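Local coordinates for beta-lactamase (Serratia marcescens, PDB 5GWA), which probably hydrolyses beta-lactam antibiotics to substituted beta-amino acids as a class A extended-spectrum beta-lactamase, and is captured here with the inhibitor avibactam, at residues Y14-K18 / K262-I267; D17-G23 / Y249-E255; H52-A56 / V129-I133; V68-V74 / N95-S101. All coordinates share one frame; numbering follows the deposited sequence.

Contact 1 (Y14-K18 / K262-I267)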
loop_
_atom_site.group_PDB
_atom_site.type_symbol
_atom_site.label_atom_id
_atom_site.label_comp_id
_atom_site.label_asym_id
_atom_site.label_seq_id
_atom_site.Cartn_x
_atom_site.Cartn_y
_atom_site.Cartn_z
ATOM N N TYR A 14 27.029 -5.244 18.836
ATOM C CA TYR A 14 26.374 -4.351 17.863
ATOM C C TYR A 14 24.962 -3.940 18.294
ATOM O O TYR A 14 24.530 -2.789 18.149
ATOM C CB TYR A 14 26.356 -5.047 16.489
ATOM C CG TYR A 14 25.623 -4.257 15.410
ATOM C CD1 TYR A 14 26.140 -3.075 14.914
ATOM C CD2 TYR A 14 24.354 -4.621 15.000
ATOM C CE1 TYR A 14 25.452 -2.322 13.987
ATOM C CE2 TYR A 14 23.681 -3.905 14.048
ATOM C CZ TYR A 14 24.220 -2.744 13.557
ATOM O OH TYR A 14 23.536 -1.988 12.652
ATOM N N LEU A 15 24.243 -4.887 18.864
ATOM C CA LEU A 15 22.869 -4.694 19.223
ATOM C C LEU A 15 22.671 -3.917 20.530
ATOM O O LEU A 15 21.587 -3.407 20.787
ATOM C CB LEU A 15 22.200 -6.060 19.346
ATOM C CG LEU A 15 21.826 -6.748 18.049
ATOM C CD1 LEU A 15 21.229 -8.118 18.391
ATOM C CD2 LEU A 15 20.869 -5.903 17.226
ATOM N N LYS A 16 23.762 -3.750 21.291
ATOM C CA LYS A 16 23.694 -3.128 22.610
ATOM C C LYS A 16 23.012 -1.766 22.623
ATOM O O LYS A 16 22.262 -1.467 23.552
ATOM C CB LYS A 16 25.106 -2.983 23.200
ATOM C CG LYS A 16 25.605 -4.215 23.938
ATOM C CD LYS A 16 27.070 -4.077 24.337
ATOM C CE LYS A 16 27.352 -2.746 25.021
ATOM N NZ LYS A 16 28.640 -2.766 25.771
ATOM N N ASP A 17 23.329 -0.910 21.654
ATOM C CA ASP A 17 22.787 0.452 21.638
ATOM C C ASP A 17 21.652 0.668 20.662
ATOM O O ASP A 17 21.260 1.806 20.401
ATOM C CB ASP A 17 23.887 1.479 21.368
ATOM C CG ASP A 17 24.477 1.364 19.985
ATOM O OD1 ASP A 17 23.971 0.561 19.175
ATOM O OD2 ASP A 17 25.479 2.055 19.713
ATOM N N LYS A 18 21.078 -0.426 20.158
ATOM C CA LYS A 18 19.945 -0.317 19.257
ATOM C C LYS A 18 18.676 -0.512 20.048
ATOM O O LYS A 18 18.541 -1.509 20.794
ATOM C CB LYS A 18 20.041 -1.373 18.135
ATOM C CG LYS A 18 21.341 -1.372 17.352
ATOM C CD LYS A 18 21.540 -0.071 16.583
ATOM C CE LYS A 18 22.816 -0.143 15.773
ATOM N NZ LYS A 18 24.005 -0.439 16.620
ATOM N N LYS A 262 19.482 -1.128 8.352
ATOM C CA LYS A 262 20.894 -1.256 8.538
ATOM C C LYS A 262 21.264 -2.322 9.555
ATOM O O LYS A 262 22.223 -3.055 9.354
ATOM C CB LYS A 262 21.454 0.110 8.962
ATOM C CG LYS A 262 22.950 0.152 9.160
ATOM C CD LYS A 262 23.695 0.085 7.841
ATOM C CE LYS A 262 23.869 1.464 7.222
ATOM N NZ LYS A 262 24.403 1.395 5.829
ATOM N N ILE A 263 20.422 -2.506 10.580
ATOM C CA ILE A 263 20.658 -3.590 11.535
ATOM C C ILE A 263 20.677 -4.939 10.833
ATOM O O ILE A 263 21.578 -5.758 11.040
ATOM C CB ILE A 263 19.615 -3.598 12.655
ATOM C CG1 ILE A 263 19.876 -2.435 13.638
ATOM C CG2 ILE A 263 19.655 -4.902 13.438
ATOM C CD1 ILE A 263 18.723 -2.111 14.535
ATOM N N ILE A 264 19.711 -5.145 9.942
ATOM C CA ILE A 264 19.674 -6.402 9.187
ATOM C C ILE A 264 20.899 -6.557 8.299
ATOM O O ILE A 264 21.541 -7.621 8.274
ATOM C CB ILE A 264 18.394 -6.508 8.321
ATOM C CG1 ILE A 264 17.143 -6.358 9.207
ATOM C CG2 ILE A 264 18.363 -7.843 7.570
ATOM C CD1 ILE A 264 15.833 -6.265 8.461
ATOM N N ALA A 265 21.247 -5.474 7.607
ATOM C CA ALA A 265 22.326 -5.491 6.622
ATOM C C ALA A 265 23.674 -5.768 7.308
ATOM O O ALA A 265 24.475 -6.567 6.846
ATOM C CB ALA A 265 22.358 -4.164 5.859
ATOM N N GLU A 266 23.874 -5.126 8.463
ATOM C CA GLU A 266 25.125 -5.243 9.190
ATOM C C GLU A 266 25.260 -6.610 9.846
ATOM O O GLU A 266 26.310 -7.232 9.745
ATOM C CB GLU A 266 25.254 -4.164 10.242
ATOM C CG GLU A 266 25.457 -2.776 9.661
ATOM C CD GLU A 266 26.896 -2.491 9.254
ATOM O OE1 GLU A 266 27.719 -3.424 9.128
ATOM O OE2 GLU A 266 27.184 -1.293 9.035
ATOM N N ILE A 267 24.171 -7.132 10.404
ATOM C CA ILE A 267 24.202 -8.477 10.997
ATOM C C ILE A 267 24.492 -9.512 9.903
ATOM O O ILE A 267 25.323 -10.403 10.044
ATOM C CB ILE A 267 22.912 -8.810 11.785
ATOM C CG1 ILE A 267 22.884 -8.006 13.079
ATOM C CG2 ILE A 267 22.827 -10.296 12.098
ATOM C CD1 ILE A 267 21.574 -8.051 13.810
#

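Contact 2 (D17-G23 / Y249-E255). With NA (sodium ion), chain B.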
loop_
_atom_site.group_PDB
_atom_site.type_symbol
_atom_site.label_atom_id
_atom_site.label_comp_id
_atom_site.label_asym_id
_atom_site.label_seq_id
_atom_site.Cartn_x
_atom_site.Cartn_y
_atom_site.Cartn_z
ATOM N N ASP A 17 23.329 -0.910 21.654
ATOM C CA ASP A 17 22.787 0.452 21.638
ATOM C C ASP A 17 21.652 0.668 20.662
ATOM O O ASP A 17 21.260 1.806 20.401
ATOM C CB ASP A 17 23.887 1.479 21.368
ATOM C CG ASP A 17 24.477 1.364 19.985
ATOM O OD1 ASP A 17 23.971 0.561 19.175
ATOM O OD2 ASP A 17 25.479 2.055 19.713
ATOM N N LYS A 18 21.078 -0.426 20.158
ATOM C CA LYS A 18 19.945 -0.317 19.257
ATOM C C LYS A 18 18.676 -0.512 20.048
ATOM O O LYS A 18 18.541 -1.509 20.794
ATOM C CB LYS A 18 20.041 -1.373 18.135
ATOM C CG LYS A 18 21.341 -1.372 17.352
ATOM C CD LYS A 18 21.540 -0.071 16.583
ATOM C CE LYS A 18 22.816 -0.143 15.773
ATOM N NZ LYS A 18 24.005 -0.439 16.620
ATOM N N LYS A 19 17.770 0.445 19.923
ATOM C CA LYS A 19 16.537 0.462 20.694
ATOM C C LYS A 19 15.487 -0.368 19.978
ATOM O O LYS A 19 14.468 0.136 19.536
ATOM C CB LYS A 19 16.065 1.885 20.949
ATOM C CG LYS A 19 17.086 2.697 21.736
ATOM C CD LYS A 19 16.477 3.974 22.297
ATOM C CE LYS A 19 17.515 4.771 23.086
ATOM N NZ LYS A 19 17.239 6.237 23.087
ATOM N N ALA A 20 15.706 -1.677 20.011
ATOM C CA ALA A 20 14.829 -2.648 19.374
ATOM C C ALA A 20 15.163 -4.012 19.921
ATOM O O ALA A 20 16.253 -4.253 20.439
ATOM C CB ALA A 20 15.039 -2.663 17.858
ATOM N N LYS A 21 14.196 -4.916 19.803
ATOM C CA LYS A 21 14.363 -6.320 20.173
ATOM C C LYS A 21 14.635 -7.078 18.882
ATOM O O LYS A 21 13.721 -7.232 18.059
ATOM C CB LYS A 21 13.093 -6.868 20.834
ATOM C CG LYS A 21 13.284 -8.321 21.260
ATOM C CD LYS A 21 12.017 -9.049 21.703
ATOM C CE LYS A 21 11.721 -8.868 23.182
ATOM N NZ LYS A 21 12.906 -8.896 24.080
ATOM N N VAL A 22 15.850 -7.554 18.725
ATOM C CA VAL A 22 16.274 -8.099 17.425
ATOM C C VAL A 22 16.524 -9.594 17.571
ATOM O O VAL A 22 17.389 -10.031 18.314
ATOM C CB VAL A 22 17.516 -7.408 16.885
ATOM C CG1 VAL A 22 17.882 -7.956 15.513
ATOM C CG2 VAL A 22 17.297 -5.898 16.815
ATOM N N GLY A 23 15.769 -10.386 16.823
ATOM C CA GLY A 23 15.945 -11.833 16.806
ATOM C C GLY A 23 16.726 -12.262 15.597
ATOM O O GLY A 23 16.454 -11.791 14.493
ATOM N N TYR A 249 14.764 -10.438 12.581
ATOM C CA TYR A 249 13.536 -9.731 12.921
ATOM C C TYR A 249 13.878 -8.556 13.824
ATOM O O TYR A 249 14.329 -8.748 14.942
ATOM C CB TYR A 249 12.562 -10.650 13.687
ATOM C CG TYR A 249 12.185 -11.857 12.902
ATOM C CD1 TYR A 249 12.973 -12.993 12.911
ATOM C CD2 TYR A 249 11.015 -11.878 12.148
ATOM C CE1 TYR A 249 12.612 -14.113 12.190
ATOM C CE2 TYR A 249 10.717 -12.944 11.326
ATOM C CZ TYR A 249 11.518 -14.031 11.341
ATOM O OH TYR A 249 11.134 -15.077 10.558
ATOM N N VAL A 250 13.816 -7.327 13.303
ATOM C CA VAL A 250 13.983 -6.141 14.142
ATOM C C VAL A 250 12.616 -5.714 14.636
ATOM O O VAL A 250 11.768 -5.261 13.853
ATOM C CB VAL A 250 14.651 -4.991 13.342
ATOM C CG1 VAL A 250 14.826 -3.767 14.230
ATOM C CG2 VAL A 250 15.966 -5.430 12.733
ATOM N N SER A 251 12.331 -5.959 15.926
ATOM C CA SER A 251 10.979 -5.780 16.423
ATOM C C SER A 251 10.871 -4.688 17.472
ATOM O O SER A 251 11.848 -4.359 18.112
ATOM C CB SER A 251 10.386 -7.108 16.933
ATOM O OG SER A 251 10.948 -7.481 18.185
ATOM N N ASP A 252 9.657 -4.162 17.612
ATOM C CA ASP A 252 9.320 -3.143 18.599
ATOM C C ASP A 252 10.380 -2.067 18.724
ATOM O O ASP A 252 10.991 -1.853 19.768
ATOM C CB ASP A 252 9.008 -3.818 19.927
ATOM C CG ASP A 252 7.767 -4.678 19.847
ATOM O OD1 ASP A 252 6.982 -4.528 18.883
ATOM O OD2 ASP A 252 7.529 -5.443 20.816
ATOM N N SER A 253 10.729 -1.508 17.565
ATOM C CA SER A 253 11.853 -0.632 17.470
ATOM C C SER A 253 11.475 0.838 17.577
ATOM O O SER A 253 10.532 1.304 16.954
ATOM C CB SER A 253 12.557 -0.860 16.139
ATOM O OG SER A 253 13.670 0.001 15.991
ATOM N N SER A 254 12.240 1.518 18.414
ATOM C CA SER A 254 12.213 2.971 18.489
ATOM C C SER A 254 13.100 3.639 17.472
ATOM O O SER A 254 13.134 4.876 17.406
ATOM C CB SER A 254 12.602 3.399 19.918
ATOM O OG SER A 254 11.528 3.095 20.788
ATOM N N GLU A 255 13.850 2.868 16.697
ATOM C CA GLU A 255 14.783 3.429 15.713
ATOM C C GLU A 255 14.075 3.748 14.400
ATOM O O GLU A 255 13.020 3.223 14.094
ATOM C CB GLU A 255 15.915 2.483 15.412
ATOM C CG GLU A 255 16.680 1.972 16.613
ATOM C CD GLU A 255 17.704 2.936 17.192
ATOM O OE1 GLU A 255 17.945 4.009 16.604
ATOM O OE2 GLU A 255 18.278 2.620 18.263
HETATM NA NA NA B . 10.319 3.470 14.803
HETATM O O HOH W 1 11.698 0.226 21.551
HETATM O O HOH W 2 10.071 5.777 13.591
#

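Contact 3 (H52-A56 / V129-I133)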
loop_
_atom_site.group_PDB
_atom_site.type_symbol
_atom_site.label_atom_id
_atom_site.label_comp_id
_atom_site.label_asym_id
_atom_site.label_seq_id
_atom_site.Cartn_x
_atom_site.Cartn_y
_atom_site.Cartn_z
ATOM N N HIS A 52 5.598 -18.988 3.813
ATOM C CA HIS A 52 4.947 -20.169 4.378
ATOM C C HIS A 52 3.688 -20.406 3.538
ATOM O O HIS A 52 3.349 -21.530 3.199
ATOM C CB HIS A 52 4.541 -19.898 5.825
ATOM C CG HIS A 52 5.677 -19.483 6.710
ATOM N ND1 HIS A 52 6.398 -18.322 6.488
ATOM C CD2 HIS A 52 6.132 -19.977 7.883
ATOM C CE1 HIS A 52 7.302 -18.185 7.434
ATOM N NE2 HIS A 52 7.165 -19.166 8.295
ATOM N N LEU A 53 2.970 -19.324 3.246
ATOM C CA LEU A 53 1.757 -19.419 2.422
ATOM C C LEU A 53 2.041 -20.028 1.043
ATOM O O LEU A 53 1.349 -20.976 0.617
ATOM C CB LEU A 53 1.167 -18.011 2.287
ATOM C CG LEU A 53 0.052 -17.883 1.266
ATOM C CD1 LEU A 53 -1.132 -18.772 1.606
ATOM C CD2 LEU A 53 -0.373 -16.436 1.127
ATOM N N ALA A 54 3.157 -19.643 0.441
ATOM C CA ALA A 54 3.537 -20.099 -0.879
ATOM C C ALA A 54 3.850 -21.597 -0.835
ATOM O O ALA A 54 3.439 -22.344 -1.725
ATOM C CB ALA A 54 4.685 -19.302 -1.417
ATOM N N LEU A 55 4.554 -22.023 0.199
ATOM C CA LEU A 55 4.770 -23.471 0.413
ATOM C C LEU A 55 3.459 -24.226 0.421
ATOM O O LEU A 55 3.336 -25.232 -0.288
ATOM C CB LEU A 55 5.498 -23.739 1.728
ATOM C CG LEU A 55 6.923 -23.216 1.849
ATOM C CD1 LEU A 55 7.439 -23.447 3.248
ATOM C CD2 LEU A 55 7.875 -23.828 0.853
ATOM N N ALA A 56 2.482 -23.772 1.209
ATOM C CA ALA A 56 1.228 -24.509 1.329
ATOM C C ALA A 56 0.483 -24.487 -0.013
ATOM O O ALA A 56 -0.169 -25.459 -0.401
ATOM C CB ALA A 56 0.375 -23.933 2.435
ATOM N N VAL A 129 -2.784 -23.204 6.648
ATOM C CA VAL A 129 -1.378 -22.960 6.411
ATOM C C VAL A 129 -0.568 -23.178 7.698
ATOM O O VAL A 129 0.500 -23.777 7.685
ATOM C CB VAL A 129 -1.167 -21.515 5.884
ATOM C CG1 VAL A 129 0.322 -21.258 5.719
ATOM C CG2 VAL A 129 -1.906 -21.334 4.559
ATOM N N HIS A 130 -1.153 -22.780 8.819
ATOM C CA HIS A 130 -0.609 -23.022 10.143
ATOM C C HIS A 130 -0.377 -24.507 10.344
ATOM O O HIS A 130 0.681 -24.914 10.793
ATOM C CB HIS A 130 -1.581 -22.498 11.178
ATOM C CG HIS A 130 -1.182 -22.795 12.581
ATOM N ND1 HIS A 130 -0.353 -21.967 13.309
ATOM C CD2 HIS A 130 -1.347 -23.906 13.333
ATOM C CE1 HIS A 130 -0.137 -22.495 14.499
ATOM N NE2 HIS A 130 -0.662 -23.708 14.508
ATOM N N ASN A 131 -1.392 -25.306 10.073
ATOM C CA ASN A 131 -1.247 -26.757 10.246
ATOM C C ASN A 131 -0.219 -27.371 9.301
ATOM O O ASN A 131 0.540 -28.254 9.687
ATOM C CB ASN A 131 -2.599 -27.437 10.049
ATOM C CG ASN A 131 -3.550 -27.159 11.179
ATOM O OD1 ASN A 131 -3.133 -26.795 12.266
ATOM N ND2 ASN A 131 -4.834 -27.462 10.969
ATOM N N PHE A 132 -0.231 -26.944 8.055
ATOM C CA PHE A 132 0.689 -27.444 7.058
ATOM C C PHE A 132 2.110 -27.283 7.552
ATOM O O PHE A 132 2.952 -28.175 7.450
ATOM C CB PHE A 132 0.478 -26.720 5.727
ATOM C CG PHE A 132 1.497 -27.046 4.697
ATOM C CD1 PHE A 132 1.461 -28.243 4.025
ATOM C CD2 PHE A 132 2.603 -26.227 4.521
ATOM C CE1 PHE A 132 2.456 -28.587 3.143
ATOM C CE2 PHE A 132 3.528 -26.504 3.548
ATOM C CZ PHE A 132 3.463 -27.683 2.857
ATOM N N ILE A 133 2.408 -26.080 8.022
ATOM C CA ILE A 133 3.742 -25.790 8.498
ATOM C C ILE A 133 4.083 -26.641 9.717
ATOM O O ILE A 133 5.167 -27.248 9.758
ATOM C CB ILE A 133 3.879 -24.288 8.843
ATOM C CG1 ILE A 133 3.770 -23.447 7.561
ATOM C CG2 ILE A 133 5.225 -24.008 9.523
ATOM C CD1 ILE A 133 4.779 -23.710 6.475
#

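Contact 4 (V68-V74 / N95-S101). With NA (sodium ion), chain O.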
loop_
_atom_site.group_PDB
_atom_site.type_symbol
_atom_site.label_atom_id
_atom_site.label_comp_id
_atom_site.label_asym_id
_atom_site.label_seq_id
_atom_site.Cartn_x
_atom_site.Cartn_y
_atom_site.Cartn_z
ATOM N N VAL A 68 0.210 -24.641 -12.340
ATOM C CA VAL A 68 0.414 -23.272 -11.861
ATOM C C VAL A 68 -0.007 -22.242 -12.909
ATOM O O VAL A 68 -0.102 -21.032 -12.634
ATOM C CB VAL A 68 1.895 -23.084 -11.418
ATOM C CG1 VAL A 68 2.764 -22.601 -12.567
ATOM C CG2 VAL A 68 1.997 -22.187 -10.213
ATOM N N ASP A 69 -0.210 -22.689 -14.148
ATOM C CA ASP A 69 -0.681 -21.821 -15.183
ATOM C C ASP A 69 -2.215 -21.709 -15.240
ATOM O O ASP A 69 -2.729 -20.950 -16.043
ATOM C CB ASP A 69 -0.127 -22.263 -16.523
ATOM C CG ASP A 69 1.388 -22.214 -16.547
ATOM O OD1 ASP A 69 1.970 -21.247 -15.987
ATOM O OD2 ASP A 69 1.994 -23.163 -17.084
ATOM N N LYS A 70 -2.897 -22.514 -14.460
ATOM C CA LYS A 70 -4.343 -22.361 -14.310
ATOM C C LYS A 70 -4.635 -21.026 -13.616
ATOM O O LYS A 70 -3.749 -20.416 -12.990
ATOM C CB LYS A 70 -4.964 -23.515 -13.572
ATOM C CG LYS A 70 -4.851 -24.830 -14.337
ATOM C CD LYS A 70 -5.542 -24.749 -15.691
ATOM C CE LYS A 70 -5.983 -26.128 -16.165
ATOM N NZ LYS A 70 -6.836 -26.799 -15.141
ATOM N N LYS A 71 -5.831 -20.504 -13.864
ATOM C CA LYS A 71 -6.167 -19.129 -13.464
ATOM C C LYS A 71 -7.353 -19.027 -12.519
ATOM O O LYS A 71 -8.388 -19.689 -12.711
ATOM C CB LYS A 71 -6.478 -18.277 -14.679
ATOM C CG LYS A 71 -5.322 -18.210 -15.669
ATOM C CD LYS A 71 -5.617 -17.247 -16.783
ATOM C CE LYS A 71 -4.518 -17.289 -17.835
ATOM N NZ LYS A 71 -4.777 -16.389 -18.977
ATOM N N LEU A 72 -7.191 -18.187 -11.496
ATOM C CA LEU A 72 -8.271 -17.729 -10.653
ATOM C C LEU A 72 -8.978 -16.532 -11.239
ATOM O O LEU A 72 -8.333 -15.670 -11.850
ATOM C CB LEU A 72 -7.739 -17.370 -9.264
ATOM C CG LEU A 72 -7.015 -18.454 -8.490
ATOM C CD1 LEU A 72 -6.485 -17.957 -7.171
ATOM C CD2 LEU A 72 -7.956 -19.612 -8.244
ATOM N N PHE A 73 -10.293 -16.417 -10.999
ATOM C CA PHE A 73 -10.955 -15.162 -11.308
ATOM C C PHE A 73 -10.803 -14.210 -10.140
ATOM O O PHE A 73 -11.236 -14.492 -9.041
ATOM C CB PHE A 73 -12.455 -15.370 -11.620
ATOM C CG PHE A 73 -13.114 -14.143 -12.208
ATOM C CD1 PHE A 73 -12.987 -13.866 -13.536
ATOM C CD2 PHE A 73 -13.763 -13.233 -11.391
ATOM C CE1 PHE A 73 -13.556 -12.722 -14.084
ATOM C CE2 PHE A 73 -14.325 -12.079 -11.933
ATOM C CZ PHE A 73 -14.220 -11.842 -13.267
ATOM N N VAL A 74 -10.068 -13.121 -10.359
ATOM C CA VAL A 74 -9.817 -12.144 -9.325
ATOM C C VAL A 74 -10.828 -11.020 -9.447
ATOM O O VAL A 74 -10.836 -10.268 -10.431
ATOM C CB VAL A 74 -8.368 -11.616 -9.450
ATOM C CG1 VAL A 74 -8.088 -10.512 -8.424
ATOM C CG2 VAL A 74 -7.395 -12.786 -9.281
ATOM N N ASN A 95 -11.572 -7.908 -11.831
ATOM C CA ASN A 95 -12.466 -8.778 -12.602
ATOM C C ASN A 95 -11.781 -9.394 -13.811
ATOM O O ASN A 95 -12.188 -9.256 -14.974
ATOM C CB ASN A 95 -13.712 -7.998 -13.001
ATOM C CG ASN A 95 -14.510 -7.563 -11.814
ATOM O OD1 ASN A 95 -14.554 -8.225 -10.793
ATOM N ND2 ASN A 95 -15.195 -6.433 -11.959
ATOM N N LEU A 96 -10.735 -10.155 -13.526
ATOM C CA LEU A 96 -9.979 -10.800 -14.569
ATOM C C LEU A 96 -9.355 -12.103 -14.097
ATOM O O LEU A 96 -9.218 -12.321 -12.902
ATOM C CB LEU A 96 -8.923 -9.869 -15.150
ATOM C CG LEU A 96 -7.607 -9.713 -14.395
ATOM C CD1 LEU A 96 -6.592 -9.009 -15.303
ATOM C CD2 LEU A 96 -7.763 -9.020 -13.059
ATOM N N GLU A 97 -9.007 -12.951 -15.065
ATOM C CA GLU A 97 -8.391 -14.239 -14.800
ATOM C C GLU A 97 -6.893 -14.033 -14.656
ATOM O O GLU A 97 -6.286 -13.498 -15.586
ATOM C CB GLU A 97 -8.644 -15.157 -15.985
ATOM C CG GLU A 97 -10.128 -15.299 -16.322
ATOM C CD GLU A 97 -10.384 -15.772 -17.744
ATOM O OE1 GLU A 97 -9.443 -15.864 -18.576
ATOM O OE2 GLU A 97 -11.527 -16.153 -18.025
ATOM N N LEU A 98 -6.316 -14.497 -13.550
ATOM C CA LEU A 98 -4.844 -14.447 -13.333
ATOM C C LEU A 98 -4.352 -15.840 -12.932
ATOM O O LEU A 98 -4.902 -16.469 -12.077
ATOM C CB LEU A 98 -4.487 -13.435 -12.253
ATOM C CG LEU A 98 -4.770 -11.971 -12.580
ATOM C CD1 LEU A 98 -4.462 -11.102 -11.374
ATOM C CD2 LEU A 98 -4.021 -11.477 -13.776
ATOM N N SER A 99 -3.206 -16.230 -13.451
ATOM C CA SER A 99 -2.665 -17.538 -13.107
ATOM C C SER A 99 -2.184 -17.587 -11.675
ATOM O O SER A 99 -1.745 -16.571 -11.110
ATOM C CB SER A 99 -1.499 -17.932 -14.025
ATOM O OG SER A 99 -0.374 -17.033 -13.902
ATOM N N PHE A 100 -2.141 -18.785 -11.116
ATOM C CA PHE A 100 -1.510 -18.978 -9.826
ATOM C C PHE A 100 -0.070 -18.468 -9.913
ATOM O O PHE A 100 0.434 -17.889 -8.961
ATOM C CB PHE A 100 -1.480 -20.455 -9.438
ATOM C CG PHE A 100 -2.813 -21.018 -9.153
ATOM C CD1 PHE A 100 -3.426 -20.822 -7.932
ATOM C CD2 PHE A 100 -3.460 -21.823 -10.106
ATOM C CE1 PHE A 100 -4.681 -21.336 -7.668
ATOM C CE2 PHE A 100 -4.688 -22.361 -9.830
ATOM C CZ PHE A 100 -5.307 -22.122 -8.617
ATOM N N SER A 101 0.630 -18.791 -11.007
ATOM C CA SER A 101 2.009 -18.307 -11.195
ATOM C C SER A 101 2.143 -16.789 -11.012
ATOM O O SER A 101 2.962 -16.312 -10.210
ATOM C CB SER A 101 2.513 -18.671 -12.590
ATOM O OG SER A 101 3.789 -18.113 -12.821
HETATM NA NA NA O . -3.996 -13.595 -17.183
#

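Contact 1 (Y14-K18 / K262-I267)
The ring of Tyr14 turns an edge to the backbone of Ile263, whose CA lies near the ring plane 3.5 Å from Tyr14 OH, while the ammonium of Lys18 sits 3.6 Å above one face, offset toward the rim, in a cation-pi contact. Glu266 CB and Ile267 CG1 reach the same ring obliquely. Here the N-terminal helix 4-15 meets the C-terminal helix 257-276, the two terminal helices that pack together against the five-stranded antiparallel sheet in the alpha/beta domain of class A beta-lactamases. With CG anti to the backbone N (chi1 176°), the Tyr14 side chain reaches across to the other helix and lays its hydroxyl end among Ile263 and Glu266. Tyrosine suits this half-exposed place because its ring packs on aliphatic carbons and its hydroxyl end lies against Ile263 and the partly exposed Glu266. Glu266 contributes its methylenes, CG lying 3.6 Å from Tyr14 OH, and a bend at chi2 leads its carboxylate away from the contact. Lys18 is likewise two-natured. Its CB, CG and CD run past Ile263 in the opposite direction, with CB 3.9 Å from Ile263 CD1, and bends at chi2 and chi4 bring its NZ back to the carbonyl of Tyr14. There NZ donates to Tyr14 O at 2.9 Å, and Asp17 OD1 receives it through its syn lone pair in a salt bridge of 2.7 Å. Beneath this polar layer lie branched apolar residues facing Val22 of the sheet: Leu15 CD2 touches both Ile263 CG2 and Ile267 CD1, 4.1 Å from each.

Contact 2 (D17-G23 / Y249-E255)
Residues 21-23 and 249-251 pair as antiparallel strands, their short axes 4.7 Å apart at 165°, with Lys21-Ser251 and Gly23-Tyr249 as hydrogen-bonded pairs flanking the non-hydrogen-bonded pair Val22-Val250. The two valines lie side by side on the face that the terminal helices cover, and Ala20 CB joins them, 3.8 Å from Val250 CG1 and 3.5 Å from Ser253 CB; the small methyl suits this close approach. On the other face Ser251 OG, held in the crowded position between backbone N and carbonyl carbon (chi1 74°), donates to Lys21 O at 2.8 Å, so this carbonyl accepts from both N and OG of one residue. Gly23, without a side chain, pairs with the bulky Tyr249, whose hydroxyl bonds Thr167. Farther along, Asp252 and Ser253 form a G1 bulge against Thr227, and pairing resumes where Ser254 N donates to Lys19 O. Glu255 OE2 then accepts from Lys19 N at 2.8 Å, almost straight (174°), through its anti lone pair. Carboxylate and main-chain bonds thus extend the pairing of the two segments to Glu255, whose backbone O binds a sodium ion together with Gly225 and Thr227.

Contact 3 (H52-A56 / V129-I133)
Helix segments 52-56 and 129-133 cross almost perpendicularly, at 83° with their axes 9.4 Å apart, so contact is confined to the few residues at the crossing. They belong to helices 49-63 and 126-135 in the all-helical domain of the class A beta-lactamase fold; the first starts just past Ser47 and includes Lys50, both in the avibactam pocket. The backbones come nearest where Ala56, a small residue that suits a close approach, faces Val129. Phe132 fills the angle beside it: chi1 near 172° sets the ring away from its own backbone N and over the turn at Ala56, presenting a face to Ala56 CA. This CH-pi contact has CA 4.0 Å from the ring centroid and 21° off the normal, while Ala56 CB touches Phe132 CD2 at 3.8 Å. Leu55 CB meets the same ring obliquely, close to CE2. Val129 uses its two methyls separately: CG1 rests near His52 O, and CG2 touches both Leu53 CD1 (4.0 Å) and Ala56 CB (4.1 Å). The two methyls of a beta-branched valine thus reach different residues of one turn of the opposite helix. Ile133, longer than valine by one methyl, closes the other flank, approaching His52 through its aliphatic CB and the edge of the imidazole. Leu170 of helix 164-175 lies against this flank, and Phe120 of helix 113-123 against Leu53 and Val129; the side-chain contacts across the crossing are almost wholly between carbons. At the outer end of the isoleucine, CD1 sits 3.9 Å from His52 CB and 4.2 Å from Leu55 CD1.

Contact 4 (V68-V74 / N95-S101)
Leu72 and Phe100 meet on the packed side of this two-stranded antiparallel ribbon, Leu72 CD2 lying 3.7 Å from Phe100 CZ with the side chains at about a right angle. Val74 and Leu98 join them on that face, Val74 CG2 being 4.0 Å from Leu98 CD1; compact branched residues suit a face pressed on helices. An edge of the Phe100 ring is turned to Lys70 CB, and Val68 CG2 lies near Phe100 CB. The backbones are joined by bonds in both directions between Leu72 and Leu98 and between Val74 and Leu96, and at the start of helix 100-109 the pairing passes to helix nitrogens: Phe100 N donates to Lys70 O at 3.0 Å and Ser101 N to Val68 O at 2.9 Å. Ser99 is the N-cap, its OG accepting from Glu102 N.

The opposite face is looser and open to solvent. Lys71 stretches out so that its CD passes 3.8 Å from Glu97 CB, but Lys71 NZ and Glu97 OE1 stay 4.7 Å apart. Exposed Phe73 lays one face over Leu96 N at the G1 bulge formed by Asn95 and Leu96 opposite Val74. Glu97 O binds a sodium ion at 2.8 Å. Inward, the ribbon lies on the helical domain: Leu72 and Val74 touch Ile118 of helix 113-123 and Ile103 of helix 100-109, while Val68 and Phe100 reach Leu61 of helix 49-63.

Contacts 1 and 2 share Asp17 and Lys18 and form one layered unit: the terminal helices of contact 1 lie on the valine face of the strands in contact 2, where Leu15 CD2 touches Val22 CG2 at 3.6 Å. Contact 3 lies on the opposite side of the chain's centre, about 27 Å from contact 2 between centres, and is the buried one, made of apolar helix packing. Contact 4, farthest from the chain's centre, stands about 20 Å from contact 3 between centres and is half exposed. Both strand pairs, in contacts 2 and 4, rely on main-chain bonds and offer a carbonyl to sodium, whereas the helix pairs meet chiefly through side chains, with charges gathered at the outer side of contact 1.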